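Local coordinates for protein 2,3-dihydroxybenzoate-AMP ligase (Mycobacterium smegmatis, PDB 5KEI) that belongs to the ANL clan of AMP-binding enzymes, joining a large AMP-binding domain to a small C-terminal domain, at residues L495-F505 / S528-L539. Sequence-based numbering, arbitrary orientation.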
ATOM      1  N   LEU A 495     -31.526   4.329  24.834  1.00 33.80           N
ATOM      2  CA  LEU A 495     -30.141   4.041  24.473  1.00 33.35           C
ATOM      3  C   LEU A 495     -29.249   5.268  24.506  1.00 30.27           C
ATOM      4  O   LEU A 495     -28.036   5.143  24.444  1.00 34.32           O
ATOM      5  CB  LEU A 495     -30.079   3.432  23.075  1.00 34.53           C
ATOM      6  CG  LEU A 495     -30.852   2.138  22.890  1.00 33.03           C
ATOM      7  CD1 LEU A 495     -30.931   1.793  21.403  1.00 34.13           C
ATOM      8  CD2 LEU A 495     -30.166   1.054  23.697  1.00 28.33           C
ATOM      9  N   GLY A 496     -29.845   6.447  24.591  1.00 28.96           N
ATOM     10  CA  GLY A 496     -29.077   7.671  24.469  1.00 29.30           C
ATOM     11  C   GLY A 496     -28.984   8.027  23.000  1.00 33.87           C
ATOM     12  O   GLY A 496     -29.487   9.057  22.562  1.00 33.88           O
ATOM     13  N   GLU A 497     -28.341   7.159  22.228  1.00 32.42           N
ATOM     14  CA  GLU A 497     -28.338   7.297  20.777  1.00 39.74           C
ATOM     15  C   GLU A 497     -28.614   5.939  20.178  1.00 38.70           C
ATOM     16  O   GLU A 497     -28.022   4.943  20.603  1.00 39.15           O
ATOM     17  CB  GLU A 497     -27.001   7.840  20.248  1.00 37.20           C
ATOM     18  CG  GLU A 497     -26.685   9.250  20.673  1.00 39.05           C
ATOM     19  CD  GLU A 497     -25.355   9.755  20.117  1.00 49.57           C
ATOM     20  OE1 GLU A 497     -25.248  10.978  19.874  1.00 63.38           O
ATOM     21  OE2 GLU A 497     -24.418   8.944  19.927  1.00 46.98           O
ATOM     22  N   LYS A 498     -29.510   5.880  19.201  1.00 36.49           N
ATOM     23  CA  LYS A 498     -29.693   4.630  18.483  1.00 39.81           C
ATOM     24  C   LYS A 498     -28.975   4.698  17.138  1.00 42.01           C
ATOM     25  O   LYS A 498     -28.662   5.787  16.628  1.00 35.48           O
ATOM     26  CB  LYS A 498     -31.177   4.304  18.290  1.00 39.35           C
ATOM     27  CG  LYS A 498     -31.986   5.374  17.606  1.00 39.68           C
ATOM     28  CD  LYS A 498     -33.388   4.854  17.316  1.00 40.75           C
ATOM     29  CE  LYS A 498     -34.263   5.935  16.702  1.00 49.11           C
ATOM     30  NZ  LYS A 498     -35.649   5.452  16.424  1.00 63.62           N
ATOM     31  N   ILE A 499     -28.714   3.519  16.580  1.00 37.75           N
ATOM     32  CA  ILE A 499     -28.015   3.400  15.311  1.00 40.13           C
ATOM     33  C   ILE A 499     -28.981   3.266  14.108  1.00 38.96           C
ATOM     34  O   ILE A 499     -29.652   2.251  13.938  1.00 36.09           O
ATOM     35  CB  ILE A 499     -27.052   2.193  15.335  1.00 37.78           C
ATOM     36  CG1 ILE A 499     -25.962   2.383  16.406  1.00 38.40           C
ATOM     37  CG2 ILE A 499     -26.425   2.005  13.974  1.00 38.01           C
ATOM     38  CD1 ILE A 499     -25.104   1.136  16.641  1.00 34.28           C
ATOM     39  N   CYS A 500     -29.046   4.295  13.268  1.00 40.84           N
ATOM     40  CA  CYS A 500     -29.824   4.177  12.045  1.00 37.94           C
ATOM     41  C   CYS A 500     -28.944   3.951  10.816  1.00 38.46           C
ATOM     42  O   CYS A 500     -28.118   4.804  10.452  1.00 37.52           O
ATOM     43  CB  CYS A 500     -30.693   5.407  11.831  1.00 37.89           C
ATOM     44  SG  CYS A 500     -31.975   5.070  10.623  1.00 64.93           S
ATOM     45  N   ALA A 501     -29.128   2.792  10.186  1.00 35.32           N
ATOM     46  CA  ALA A 501     -28.415   2.458   8.955  1.00 38.89           C
ATOM     47  C   ALA A 501     -29.189   2.959   7.749  1.00 38.28           C
ATOM     48  O   ALA A 501     -30.204   2.387   7.348  1.00 37.31           O
ATOM     49  CB  ALA A 501     -28.167   0.956   8.842  1.00 31.95           C
ATOM     50  N   VAL A 502     -28.699   4.058   7.200  1.00 39.63           N
ATOM     51  CA  VAL A 502     -29.209   4.608   5.967  1.00 42.01           C
ATOM     52  C   VAL A 502     -28.422   4.006   4.798  1.00 41.94           C
ATOM     53  O   VAL A 502     -27.225   4.237   4.650  1.00 39.63           O
ATOM     54  CB  VAL A 502     -29.109   6.147   5.964  1.00 42.37           C
ATOM     55  CG1 VAL A 502     -29.871   6.709   4.788  1.00 43.24           C
ATOM     56  CG2 VAL A 502     -29.659   6.695   7.258  1.00 32.78           C
ATOM     57  N   VAL A 503     -29.108   3.235   3.967  1.00 42.27           N
ATOM     58  CA  VAL A 503     -28.450   2.418   2.967  1.00 41.37           C
ATOM     59  C   VAL A 503     -28.926   2.720   1.537  1.00 44.20           C
ATOM     60  O   VAL A 503     -30.119   2.914   1.303  1.00 41.53           O
ATOM     61  CB  VAL A 503     -28.692   0.918   3.280  1.00 45.33           C
ATOM     62  CG1 VAL A 503     -28.244   0.011   2.111  1.00 44.88           C
ATOM     63  CG2 VAL A 503     -28.013   0.536   4.583  1.00 35.19           C
ATOM     64  N   VAL A 504     -27.991   2.761   0.587  1.00 44.59           N
ATOM     65  CA  VAL A 504     -28.340   2.724  -0.833  1.00 40.92           C
ATOM     66  C   VAL A 504     -28.204   1.298  -1.344  1.00 42.15           C
ATOM     67  O   VAL A 504     -27.097   0.761  -1.400  1.00 42.85           O
ATOM     68  CB  VAL A 504     -27.455   3.645  -1.670  1.00 41.79           C
ATOM     69  CG1 VAL A 504     -27.772   3.488  -3.166  1.00 42.15           C
ATOM     70  CG2 VAL A 504     -27.621   5.076  -1.217  1.00 43.79           C
ATOM     71  N   PHE A 505     -29.327   0.686  -1.712  1.00 42.41           N
ATOM     72  CA  PHE A 505     -29.324  -0.711  -2.133  1.00 42.87           C
ATOM     73  C   PHE A 505     -28.945  -0.889  -3.583  1.00 47.05           C
ATOM     74  O   PHE A 505     -29.164  -0.008  -4.424  1.00 46.97           O
ATOM     75  CB  PHE A 505     -30.689  -1.359  -1.916  1.00 52.12           C
ATOM     76  CG  PHE A 505     -30.985  -1.693  -0.489  1.00 52.06           C
ATOM     77  CD1 PHE A 505     -30.321  -2.728   0.141  1.00 48.88           C
ATOM     78  CD2 PHE A 505     -31.954  -0.990   0.217  1.00 55.12           C
ATOM     79  CE1 PHE A 505     -30.606  -3.050   1.455  1.00 52.23           C
ATOM     80  CE2 PHE A 505     -32.243  -1.302   1.528  1.00 50.06           C
ATOM     81  CZ  PHE A 505     -31.567  -2.337   2.147  1.00 53.37           C
ATOM     82  N   SER A 528     -23.805  -3.536  18.597  1.00 41.76           N
ATOM     83  CA  SER A 528     -23.293  -2.656  17.558  1.00 46.07           C
ATOM     84  C   SER A 528     -24.044  -2.839  16.245  1.00 45.53           C
ATOM     85  O   SER A 528     -23.558  -2.442  15.186  1.00 43.51           O
ATOM     86  CB  SER A 528     -21.794  -2.893  17.332  1.00 46.21           C
ATOM     87  OG  SER A 528     -21.025  -2.399  18.411  1.00 51.86           O
ATOM     88  N   ARG A 529     -25.222  -3.446  16.302  1.00 43.42           N
ATOM     89  CA  ARG A 529     -26.002  -3.630  15.091  1.00 42.27           C
ATOM     90  C   ARG A 529     -27.024  -2.513  14.989  1.00 39.61           C
ATOM     91  O   ARG A 529     -27.452  -1.980  16.012  1.00 38.27           O
ATOM     92  CB  ARG A 529     -26.654  -5.003  15.084  1.00 41.35           C
ATOM     93  CG  ARG A 529     -25.653  -6.136  15.169  1.00 41.54           C
ATOM     94  CD  ARG A 529     -26.347  -7.476  15.053  1.00 44.64           C
ATOM     95  NE  ARG A 529     -25.486  -8.556  15.508  1.00 47.83           N
ATOM     96  CZ  ARG A 529     -25.935  -9.692  16.024  1.00 48.97           C
ATOM     97  NH1 ARG A 529     -27.242  -9.888  16.146  1.00 50.12           N
ATOM     98  NH2 ARG A 529     -25.078 -10.623  16.420  1.00 47.57           N
ATOM     99  N   PRO A 530     -27.393  -2.122  13.758  1.00 36.77           N
ATOM    100  CA  PRO A 530     -28.300  -0.976  13.607  1.00 42.24           C
ATOM    101  C   PRO A 530     -29.684  -1.284  14.174  1.00 39.58           C
ATOM    102  O   PRO A 530     -30.156  -2.404  13.998  1.00 40.80           O
ATOM    103  CB  PRO A 530     -28.382  -0.766  12.083  1.00 35.63           C
ATOM    104  CG  PRO A 530     -27.375  -1.665  11.484  1.00 34.28           C
ATOM    105  CD  PRO A 530     -27.108  -2.765  12.468  1.00 36.75           C
ATOM    106  N   ASP A 531     -30.308  -0.311  14.829  1.00 35.35           N
ATOM    107  CA  ASP A 531     -31.656  -0.478  15.354  1.00 36.76           C
ATOM    108  C   ASP A 531     -32.707  -0.304  14.249  1.00 41.32           C
ATOM    109  O   ASP A 531     -33.827  -0.830  14.341  1.00 35.58           O
ATOM    110  CB  ASP A 531     -31.926   0.518  16.491  1.00 35.40           C
ATOM    111  CG  ASP A 531     -30.871   0.467  17.584  1.00 37.43           C
ATOM    112  OD1 ASP A 531     -30.906  -0.474  18.415  1.00 31.97           O
ATOM    113  OD2 ASP A 531     -30.009   1.381  17.613  1.00 41.19           O
ATOM    114  N   ALA A 532     -32.350   0.440  13.204  1.00 42.48           N
ATOM    115  CA  ALA A 532     -33.295   0.717  12.122  1.00 38.39           C
ATOM    116  C   ALA A 532     -32.593   0.788  10.780  1.00 39.72           C
ATOM    117  O   ALA A 532     -31.416   1.126  10.697  1.00 41.81           O
ATOM    118  CB  ALA A 532     -34.049   2.004  12.393  1.00 41.88           C
ATOM    119  N   LEU A 533     -33.323   0.461   9.724  1.00 46.58           N
ATOM    120  CA  LEU A 533     -32.766   0.468   8.380  1.00 40.96           C
ATOM    121  C   LEU A 533     -33.589   1.390   7.488  1.00 45.60           C
ATOM    122  O   LEU A 533     -34.811   1.265   7.434  1.00 47.46           O
ATOM    123  CB  LEU A 533     -32.740  -0.949   7.821  1.00 38.87           C
ATOM    124  CG  LEU A 533     -32.480  -1.086   6.328  1.00 46.41           C
ATOM    125  CD1 LEU A 533     -31.017  -0.797   6.017  1.00 40.39           C
ATOM    126  CD2 LEU A 533     -32.876  -2.472   5.884  1.00 45.23           C
ATOM    127  N   VAL A 534     -32.941   2.331   6.806  1.00 46.28           N
ATOM    128  CA  VAL A 534     -33.677   3.277   5.959  1.00 42.84           C
ATOM    129  C   VAL A 534     -33.018   3.421   4.586  1.00 45.38           C
ATOM    130  O   VAL A 534     -31.878   3.871   4.484  1.00 44.36           O
ATOM    131  CB  VAL A 534     -33.797   4.666   6.631  1.00 46.64           C
ATOM    132  CG1 VAL A 534     -34.200   5.717   5.628  1.00 43.62           C
ATOM    133  CG2 VAL A 534     -34.794   4.626   7.783  1.00 46.45           C
ATOM    134  N   PRO A 535     -33.728   3.001   3.522  1.00 45.44           N
ATOM    135  CA  PRO A 535     -33.216   3.111   2.149  1.00 49.09           C
ATOM    136  C   PRO A 535     -33.333   4.516   1.556  1.00 48.89           C
ATOM    137  O   PRO A 535     -34.315   5.221   1.769  1.00 50.58           O
ATOM    138  CB  PRO A 535     -34.088   2.117   1.365  1.00 44.86           C
ATOM    139  CG  PRO A 535     -34.697   1.229   2.409  1.00 53.51           C
ATOM    140  CD  PRO A 535     -34.900   2.118   3.592  1.00 45.79           C
ATOM    141  N   MET A 536     -32.311   4.916   0.812  1.00 48.49           N
ATOM    142  CA  MET A 536     -32.329   6.180   0.092  1.00 49.13           C
ATOM    143  C   MET A 536     -31.780   5.922  -1.300  1.00 46.73           C
ATOM    144  O   MET A 536     -30.965   5.021  -1.476  1.00 48.10           O
ATOM    145  CB  MET A 536     -31.508   7.255   0.823  1.00 49.83           C
ATOM    146  CG  MET A 536     -32.163   7.841   2.078  1.00 47.19           C
ATOM    147  SD  MET A 536     -31.213   9.243   2.734  1.00 67.62           S
ATOM    148  CE  MET A 536     -31.348  10.440   1.405  1.00 62.84           C
ATOM    149  N   PRO A 537     -32.244   6.683  -2.307  1.00 53.00           N
ATOM    150  CA  PRO A 537     -31.707   6.492  -3.664  1.00 51.22           C
ATOM    151  C   PRO A 537     -30.241   6.942  -3.769  1.00 48.15           C
ATOM    152  O   PRO A 537     -29.504   6.470  -4.644  1.00 44.40           O
ATOM    153  CB  PRO A 537     -32.627   7.352  -4.532  1.00 43.56           C
ATOM    154  CG  PRO A 537     -33.173   8.380  -3.597  1.00 43.81           C
ATOM    155  CD  PRO A 537     -33.323   7.686  -2.272  1.00 49.39           C
ATOM    156  N   SER A 538     -29.834   7.829  -2.863  1.00 45.34           N
ATOM    157  CA  SER A 538     -28.433   8.222  -2.725  1.00 50.85           C
ATOM    158  C   SER A 538     -28.186   8.912  -1.381  1.00 46.40           C
ATOM    159  O   SER A 538     -29.122   9.356  -0.712  1.00 43.99           O
ATOM    160  CB  SER A 538     -28.005   9.133  -3.882  1.00 51.30           C
ATOM    161  OG  SER A 538     -28.942  10.178  -4.082  1.00 56.99           O
ATOM    162  N   LEU A 539     -26.923   8.988  -0.981  1.00 42.34           N
ATOM    163  CA  LEU A 539     -26.574   9.639   0.272  1.00 45.34           C
ATOM    164  C   LEU A 539     -26.076  11.057   0.024  1.00 48.55           C
ATOM    165  O   LEU A 539     -25.282  11.294  -0.888  1.00 50.46           O
ATOM    166  CB  LEU A 539     -25.518   8.829   1.031  1.00 44.91           C
ATOM    167  CG  LEU A 539     -25.900   7.400   1.435  1.00 42.33           C
ATOM    168  CD1 LEU A 539     -24.728   6.727   2.121  1.00 40.05           C
ATOM    169  CD2 LEU A 539     -27.133   7.390   2.332  1.00 42.06           C
TER
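A parallel strand pair, the two ends of the beta-alpha-beta unit that crosses over through helix 512-521, brings Ala-501 and Val-503 against Leu-533 in the small C-terminal domain. Strand 498-505 is the middle of a three-stranded sheet, with 482-492 along its other edge. Ala-501 N binds Ala-532 O (2.9 Å), Val-534 N returns to Ala-501 O, and Val-503 N to Val-534 O repeats the parallel pattern, which ends with Met-536 N on Val-503 O (3.0 Å). Proline suits position 535 because its ring nitrogen, lacking a hydrogen, falls where this ladder asks for no donor. Just before the second strand, the Asp-531 carboxylate does the work of a backbone carbonyl: with chi1 at -53° it swings beside its own backbone N, and OD2 accepts Ile-499 N at 2.7 Å, nearly along the C-O axis, while Asp-531 N binds Ile-499 O. Its OD1 pairs with Arg-462, a second partner that helps fix the carboxylate. On the helix-facing side, the small Ala-501 lets Pro-530 CB approach its CB to 3.7 Å, and Leu-533 CD1 reaches Val-503 CG2 at 3.6 Å. The other face carries Cys-500 and Val-502; Val-502 CG1 meets Met-536 SD (3.5 Å) and Leu-539 CD2. Phe-505 ends the strand: Val-503 CG1 of the same strand lies over the centre of the ring, 3.8 Å above its plane, and Pro-535 CG meets Phe-505 CE2 at the ring edge, 3.6 Å away.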